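Local coordinates for protein p-nitrophenyl phosphatase (Pho2) (Archaeoglobus fulgidus, PDB 3QGM) that probably acts as a metal-dependent phosphatase of the haloacid dehalogenase superfamily, holding a calcium ion in the present crystal, at residues A[44-55]-A[68-78]. Numbering follows the deposited sequence. Where two conformers were deposited one is given.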
ATOM      1  N   ILE A  44      11.321   4.583  31.491  1.00 33.34           N
ATOM      2  CA  ILE A  44      11.406   3.578  30.470  1.00 32.28           C
ATOM      3  C   ILE A  44      11.376   4.295  29.130  1.00 31.66           C
ATOM      4  O   ILE A  44      10.517   5.159  28.872  1.00 31.16           O
ATOM      5  CB  ILE A  44      10.336   2.501  30.591  1.00 32.71           C
ATOM      6  CG1 ILE A  44      10.542   1.420  29.512  1.00 33.95           C
ATOM      7  CG2 ILE A  44       8.948   3.072  30.463  1.00 32.09           C
ATOM      8  CD1 ILE A  44       9.890   0.053  29.866  1.00 37.17           C
ATOM      9  N   PHE A  45      12.351   3.962  28.299  1.00 31.09           N
ATOM     10  CA  PHE A  45      12.479   4.550  26.968  1.00 31.35           C
ATOM     11  C   PHE A  45      11.661   3.692  25.991  1.00 30.78           C
ATOM     12  O   PHE A  45      11.793   2.461  25.979  1.00 31.87           O
ATOM     13  CB  PHE A  45      13.943   4.601  26.563  1.00 30.89           C
ATOM     14  CG  PHE A  45      14.790   5.458  27.458  1.00 33.01           C
ATOM     15  CD1 PHE A  45      15.572   4.883  28.450  1.00 37.05           C
ATOM     16  CD2 PHE A  45      14.815   6.848  27.313  1.00 35.98           C
ATOM     17  CE1 PHE A  45      16.344   5.676  29.313  1.00 36.72           C
ATOM     18  CE2 PHE A  45      15.591   7.644  28.161  1.00 37.58           C
ATOM     19  CZ  PHE A  45      16.358   7.053  29.161  1.00 36.97           C
ATOM     20  N   VAL A  46      10.772   4.307  25.220  1.00 30.41           N
ATOM     21  CA  VAL A  46       9.865   3.524  24.367  1.00 29.84           C
ATOM     22  C   VAL A  46      10.008   4.008  22.939  1.00 30.12           C
ATOM     23  O   VAL A  46       9.895   5.197  22.693  1.00 31.11           O
ATOM     24  CB  VAL A  46       8.397   3.587  24.840  1.00 30.60           C
ATOM     25  CG1 VAL A  46       7.455   2.903  23.834  1.00 32.74           C
ATOM     26  CG2 VAL A  46       8.205   2.907  26.212  1.00 31.14           C
ATOM     27  N   SER A  47      10.271   3.098  22.001  1.00 29.11           N
ATOM     28  CA  SER A  47      10.485   3.474  20.613  1.00 28.51           C
ATOM     29  C   SER A  47       9.757   2.546  19.678  1.00 27.53           C
ATOM     30  O   SER A  47       9.685   1.361  19.923  1.00 24.87           O
ATOM     31  CB  SER A  47      11.967   3.379  20.257  1.00 28.98           C
ATOM     32  OG  SER A  47      12.144   3.478  18.870  1.00 30.64           O
ATOM     33  N   ASN A  48       9.222   3.127  18.591  1.00 26.57           N
ATOM     34  CA  ASN A  48       8.528   2.368  17.585  1.00 26.69           C
ATOM     35  C   ASN A  48       9.456   1.782  16.567  1.00 26.01           C
ATOM     36  O   ASN A  48       8.983   1.201  15.603  1.00 26.70           O
ATOM     37  CB  ASN A  48       7.516   3.258  16.866  1.00 27.88           C
ATOM     38  CG  ASN A  48       6.187   3.316  17.584  1.00 26.57           C
ATOM     39  OD1 ASN A  48       6.044   2.779  18.674  1.00 23.85           O
ATOM     40  ND2 ASN A  48       5.178   3.920  16.925  1.00 24.52           N
ATOM     41  N   ASN A  49      10.761   1.957  16.751  1.00 26.16           N
ATOM     42  CA  ASN A  49      11.760   1.413  15.823  1.00 26.37           C
ATOM     43  C   ASN A  49      11.388   0.010  15.414  1.00 25.29           C
ATOM     44  O   ASN A  49      11.223  -0.892  16.260  1.00 24.56           O
ATOM     45  CB  ASN A  49      13.176   1.397  16.444  1.00 26.54           C
ATOM     46  CG  ASN A  49      14.263   1.181  15.406  1.00 30.21           C
ATOM     47  OD1 ASN A  49      14.287   0.169  14.740  1.00 32.37           O
ATOM     48  ND2 ASN A  49      15.169   2.141  15.272  1.00 32.54           N
ATOM     49  N   SER A  50      11.279  -0.183  14.113  1.00 23.80           N
ATOM     50  CA  SER A  50      10.793  -1.432  13.525  1.00 25.81           C
ATOM     51  C   SER A  50      11.906  -2.422  13.116  1.00 24.72           C
ATOM     52  O   SER A  50      11.644  -3.595  12.825  1.00 24.23           O
ATOM     53  CB  SER A  50       9.996  -1.042  12.262  1.00 26.52           C
ATOM     54  OG  SER A  50       9.540  -2.168  11.566  1.00 33.67           O
ATOM     55  N   THR A  51      13.131  -1.925  13.057  1.00 24.92           N
ATOM     56  CA  THR A  51      14.215  -2.574  12.390  1.00 25.94           C
ATOM     57  C   THR A  51      15.423  -2.910  13.267  1.00 27.08           C
ATOM     58  O   THR A  51      16.226  -3.727  12.875  1.00 27.58           O
ATOM     59  CB  THR A  51      14.718  -1.684  11.222  1.00 27.08           C
ATOM     60  OG1 THR A  51      15.285  -0.473  11.760  1.00 24.69           O
ATOM     61  CG2 THR A  51      13.537  -1.366  10.219  1.00 25.11           C
ATOM     62  N   ARG A  52      15.588  -2.254  14.406  1.00 27.14           N
ATOM     63  CA  ARG A  52      16.754  -2.513  15.239  1.00 26.71           C
ATOM     64  C   ARG A  52      16.353  -3.266  16.529  1.00 26.73           C
ATOM     65  O   ARG A  52      15.233  -3.107  17.059  1.00 27.54           O
ATOM     66  CB  ARG A  52      17.476  -1.212  15.573  1.00 28.10           C
ATOM     67  CG  ARG A  52      17.871  -0.316  14.381  1.00 25.71           C
ATOM     68  CD  ARG A  52      18.583  -1.021  13.223  1.00 25.54           C
ATOM     69  NE  ARG A  52      19.788  -1.786  13.573  1.00 28.31           N
ATOM     70  CZ  ARG A  52      21.033  -1.307  13.630  1.00 28.65           C
ATOM     71  NH1 ARG A  52      21.296  -0.023  13.418  1.00 31.80           N
ATOM     72  NH2 ARG A  52      22.026  -2.110  13.951  1.00 28.64           N
ATOM     73  N   SER A  53      17.237  -4.152  16.966  1.00 25.66           N
ATOM     74  CA  SER A  53      17.009  -4.977  18.139  1.00 25.70           C
ATOM     75  C   SER A  53      17.068  -4.093  19.383  1.00 25.86           C
ATOM     76  O   SER A  53      17.625  -2.972  19.347  1.00 26.30           O
ATOM     77  CB  SER A  53      18.061  -6.071  18.184  1.00 25.27           C
ATOM     78  OG  SER A  53      19.348  -5.532  18.461  1.00 27.65           O
ATOM     79  N   ARG A  54      16.531  -4.587  20.492  1.00 25.24           N
ATOM     80  CA  ARG A  54      16.569  -3.838  21.732  1.00 26.49           C
ATOM     81  C   ARG A  54      17.991  -3.464  22.096  1.00 26.53           C
ATOM     82  O   ARG A  54      18.248  -2.330  22.529  1.00 27.75           O
ATOM     83  CB  ARG A  54      15.964  -4.614  22.901  1.00 26.33           C
ATOM     84  CG  ARG A  54      16.039  -3.809  24.192  1.00 30.80           C
ATOM     85  CD  ARG A  54      15.258  -4.356  25.368  1.00 33.48           C
ATOM     86  NE  ARG A  54      15.724  -5.672  25.742  1.00 37.54           N
ATOM     87  CZ  ARG A  54      15.381  -6.320  26.863  1.00 41.67           C
ATOM     88  NH1 ARG A  54      15.837  -7.537  27.042  1.00 42.25           N
ATOM     89  NH2 ARG A  54      14.551  -5.788  27.771  1.00 43.16           N
ATOM     90  N   ARG A  55      18.918  -4.399  21.960  1.00 26.80           N
ATOM     91  CA  ARG A  55      20.252  -4.136  22.476  1.00 27.94           C
ATOM     92  C   ARG A  55      20.968  -3.095  21.666  1.00 26.73           C
ATOM     93  O   ARG A  55      21.762  -2.367  22.215  1.00 27.85           O
ATOM     94  CB  ARG A  55      21.071  -5.414  22.602  1.00 29.03           C
ATOM     95  CG  ARG A  55      22.375  -5.212  23.334  1.00 32.49           C
ATOM     96  CD  ARG A  55      22.890  -6.518  23.896  1.00 37.72           C
ATOM     97  NE  ARG A  55      21.860  -7.163  24.694  1.00 38.34           N
ATOM     98  CZ  ARG A  55      21.702  -6.993  26.000  1.00 42.94           C
ATOM     99  NH1 ARG A  55      22.527  -6.203  26.703  1.00 41.45           N
ATOM    100  NH2 ARG A  55      20.705  -7.642  26.608  1.00 44.67           N
ATOM    101  N   VAL A  68      21.834   2.984  31.670  1.00 40.98           N
ATOM    102  CA  VAL A  68      20.555   2.400  31.238  1.00 40.71           C
ATOM    103  C   VAL A  68      20.721   0.894  31.275  1.00 40.12           C
ATOM    104  O   VAL A  68      21.688   0.360  30.749  1.00 39.74           O
ATOM    105  CB  VAL A  68      20.181   2.835  29.763  1.00 40.35           C
ATOM    106  CG1 VAL A  68      18.813   2.359  29.365  1.00 40.12           C
ATOM    107  CG2 VAL A  68      20.267   4.349  29.583  1.00 40.34           C
ATOM    108  N   GLY A  69      19.798   0.211  31.921  1.00 40.78           N
ATOM    109  CA  GLY A  69      19.722  -1.267  31.849  1.00 40.51           C
ATOM    110  C   GLY A  69      18.742  -1.771  30.784  1.00 39.94           C
ATOM    111  O   GLY A  69      17.851  -1.039  30.357  1.00 38.36           O
ATOM    112  N   GLU A  70      18.949  -3.016  30.352  1.00 39.60           N
ATOM    113  CA  GLU A  70      18.010  -3.777  29.509  1.00 40.47           C
ATOM    114  C   GLU A  70      16.520  -3.421  29.713  1.00 39.52           C
ATOM    115  O   GLU A  70      15.764  -3.092  28.765  1.00 39.24           O
ATOM    116  CB  GLU A  70      18.166  -5.272  29.867  1.00 41.71           C
ATOM    117  CG  GLU A  70      18.562  -6.185  28.743  1.00 44.37           C
ATOM    118  CD  GLU A  70      18.900  -7.578  29.256  1.00 48.87           C
ATOM    119  OE1 GLU A  70      17.973  -8.394  29.504  1.00 52.73           O
ATOM    120  OE2 GLU A  70      20.109  -7.854  29.416  1.00 52.91           O
ATOM    121  N   ASP A  71      16.082  -3.521  30.952  1.00 38.69           N
ATOM    122  CA  ASP A  71      14.647  -3.467  31.186  0.60 39.06           C
ATOM    123  C   ASP A  71      14.077  -2.045  31.081  1.00 38.50           C
ATOM    124  O   ASP A  71      12.873  -1.875  30.986  1.00 39.19           O
ATOM    125  CB  ASP A  71      14.289  -4.219  32.477  0.60 39.67           C
ATOM    126  CG  ASP A  71      14.511  -5.731  32.334  0.60 39.47           C
ATOM    127  OD1 ASP A  71      14.281  -6.297  31.235  0.60 41.91           O
ATOM    128  OD2 ASP A  71      14.945  -6.361  33.300  0.60 44.00           O
ATOM    129  N   GLU A  72      14.952  -1.050  31.015  1.00 37.05           N
ATOM    130  CA  GLU A  72      14.527   0.324  30.822  1.00 36.55           C
ATOM    131  C   GLU A  72      14.279   0.694  29.338  1.00 34.72           C
ATOM    132  O   GLU A  72      13.999   1.856  29.077  1.00 35.73           O
ATOM    133  CB  GLU A  72      15.602   1.289  31.358  1.00 36.45           C
ATOM    134  CG  GLU A  72      15.766   1.314  32.857  1.00 40.51           C
ATOM    135  CD  GLU A  72      16.923   2.218  33.270  1.00 43.00           C
ATOM    136  OE1 GLU A  72      18.093   1.814  33.089  1.00 44.68           O
ATOM    137  OE2 GLU A  72      16.670   3.340  33.743  1.00 47.97           O
ATOM    138  N   ILE A  73      14.428  -0.254  28.402  1.00 32.12           N
ATOM    139  CA  ILE A  73      14.277  -0.016  26.948  0.60 31.21           C
ATOM    140  C   ILE A  73      13.154  -0.896  26.422  1.00 30.16           C
ATOM    141  O   ILE A  73      13.221  -2.113  26.581  1.00 29.34           O
ATOM    142  CB  ILE A  73      15.530  -0.450  26.091  0.60 30.91           C
ATOM    143  CG1 ILE A  73      16.862   0.103  26.606  0.60 30.26           C
ATOM    144  CG2 ILE A  73      15.349  -0.009  24.653  0.60 30.81           C
ATOM    145  CD1 ILE A  73      17.034   1.529  26.338  0.60 30.88           C
ATOM    146  N   LEU A  74      12.136  -0.297  25.810  1.00 28.38           N
ATOM    147  CA  LEU A  74      11.063  -1.041  25.186  1.00 27.82           C
ATOM    148  C   LEU A  74      10.952  -0.574  23.743  1.00 27.09           C
ATOM    149  O   LEU A  74      10.438   0.540  23.472  1.00 26.76           O
ATOM    150  CB  LEU A  74       9.732  -0.835  25.940  1.00 28.34           C
ATOM    151  CG  LEU A  74       8.521  -1.736  25.587  1.00 29.85           C
ATOM    152  CD1 LEU A  74       8.815  -3.243  25.751  1.00 30.69           C
ATOM    153  CD2 LEU A  74       7.357  -1.338  26.411  1.00 28.46           C
ATOM    154  N   VAL A  75      11.426  -1.413  22.820  1.00 24.21           N
ATOM    155  CA  VAL A  75      11.391  -1.088  21.398  1.00 24.13           C
ATOM    156  C   VAL A  75      10.436  -2.065  20.690  1.00 23.84           C
ATOM    157  O   VAL A  75      10.205  -3.189  21.154  1.00 23.13           O
ATOM    158  CB  VAL A  75      12.820  -1.078  20.786  1.00 24.51           C
ATOM    159  CG1 VAL A  75      13.490  -2.509  20.844  1.00 22.53           C
ATOM    160  CG2 VAL A  75      12.790  -0.446  19.354  1.00 24.66           C
ATOM    161  N   ALA A  76       9.823  -1.574  19.614  1.00 23.12           N
ATOM    162  CA  ALA A  76       8.722  -2.259  18.995  1.00 23.25           C
ATOM    163  C   ALA A  76       9.141  -3.631  18.513  1.00 22.65           C
ATOM    164  O   ALA A  76       8.348  -4.531  18.518  1.00 23.68           O
ATOM    165  CB  ALA A  76       8.130  -1.402  17.803  1.00 21.54           C
ATOM    166  N   THR A  77      10.381  -3.792  18.079  1.00 23.15           N
ATOM    167  CA  THR A  77      10.814  -5.094  17.590  1.00 23.32           C
ATOM    168  C   THR A  77      10.735  -6.117  18.739  1.00 23.77           C
ATOM    169  O   THR A  77      10.100  -7.188  18.632  1.00 23.63           O
ATOM    170  CB  THR A  77      12.257  -5.057  17.069  1.00 23.43           C
ATOM    171  OG1 THR A  77      13.111  -4.488  18.067  1.00 21.78           O
ATOM    172  CG2 THR A  77      12.365  -4.232  15.710  1.00 21.50           C
ATOM    173  N   TYR A  78      11.319  -5.740  19.872  1.00 23.28           N
ATOM    174  CA  TYR A  78      11.257  -6.622  21.081  1.00 23.55           C
ATOM    175  C   TYR A  78       9.807  -6.782  21.593  1.00 22.94           C
ATOM    176  O   TYR A  78       9.384  -7.892  21.991  1.00 22.12           O
ATOM    177  CB  TYR A  78      12.180  -6.032  22.152  1.00 23.49           C
ATOM    178  CG  TYR A  78      12.088  -6.592  23.546  1.00 25.78           C
ATOM    179  CD1 TYR A  78      12.906  -7.638  23.919  1.00 28.48           C
ATOM    180  CD2 TYR A  78      11.206  -6.063  24.504  1.00 28.29           C
ATOM    181  CE1 TYR A  78      12.888  -8.170  25.193  1.00 28.45           C
ATOM    182  CE2 TYR A  78      11.145  -6.623  25.835  1.00 28.35           C
ATOM    183  CZ  TYR A  78      12.010  -7.678  26.140  1.00 31.50           C
ATOM    184  OH  TYR A  78      12.068  -8.281  27.379  1.00 31.65           O
TER
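The guanidinium of Arg54 is sandwiched: one face lies flat on the Tyr78 ring, centres 4.0 Å apart and planes at 20°, and Glu70 CG covers the opposite face near the rim. CZ sits over the ring face, which meets the criterion for a cation-pi contact. At the guanidinium edge, near its plane, are Ile73 O and, in the conformer given, Asp71 OD1, whose long salt bridge of 3.5 Å to Arg54 NH2 is therefore doubtful. A second long bridge joins Arg54 NH1 to Glu70 OE1. The chain leaves with CG anti to the backbone N (chi1 179°), which sets CG against Ile73, and the bend at chi3 turns the flat end onto the tyrosine. Glu70 also receives Arg55: NH2 reaches OE2 at 2.9 Å in a nearly straight bond, from above the carboxylate plane but within the guanidinium's own plane. Replacing Arg54 with alanine is likely to uncover the Tyr78 face it lies on and leave Glu70 OE1 without this partner, though Arg55 would still hold OE2.

Strands 44-47 and 73-75 run parallel, as the 12° between their axes shows. Phe45 N donates to Glu72 O, Leu74 N to Phe45 O (2.8 Å) and Ser47 N to Leu74 O. The two strands are neighbours, joined by a right-handed beta-alpha-beta crossover through helix 54-63, whose Leu58 and Leu61 touch Ile73. Past the strand, Asn49 OD1 accepts from Thr51 N, an Asx turn, and from Arg52 N, which extends it to an Asx motif, while Thr77 OG1 donates to Arg52 O at 2.7 Å. Val75 CG2 packs on Asn49 CB at 3.5 Å. Ser47 lies about 6 Å, side chain to side chain, from the metal ligands Asp14 and Asp16. Chemically, backbone bonds set the register of the Rossmann-like edge, whereas the Glu70 carboxylate is likely to be stabilised as an anion by two arginines.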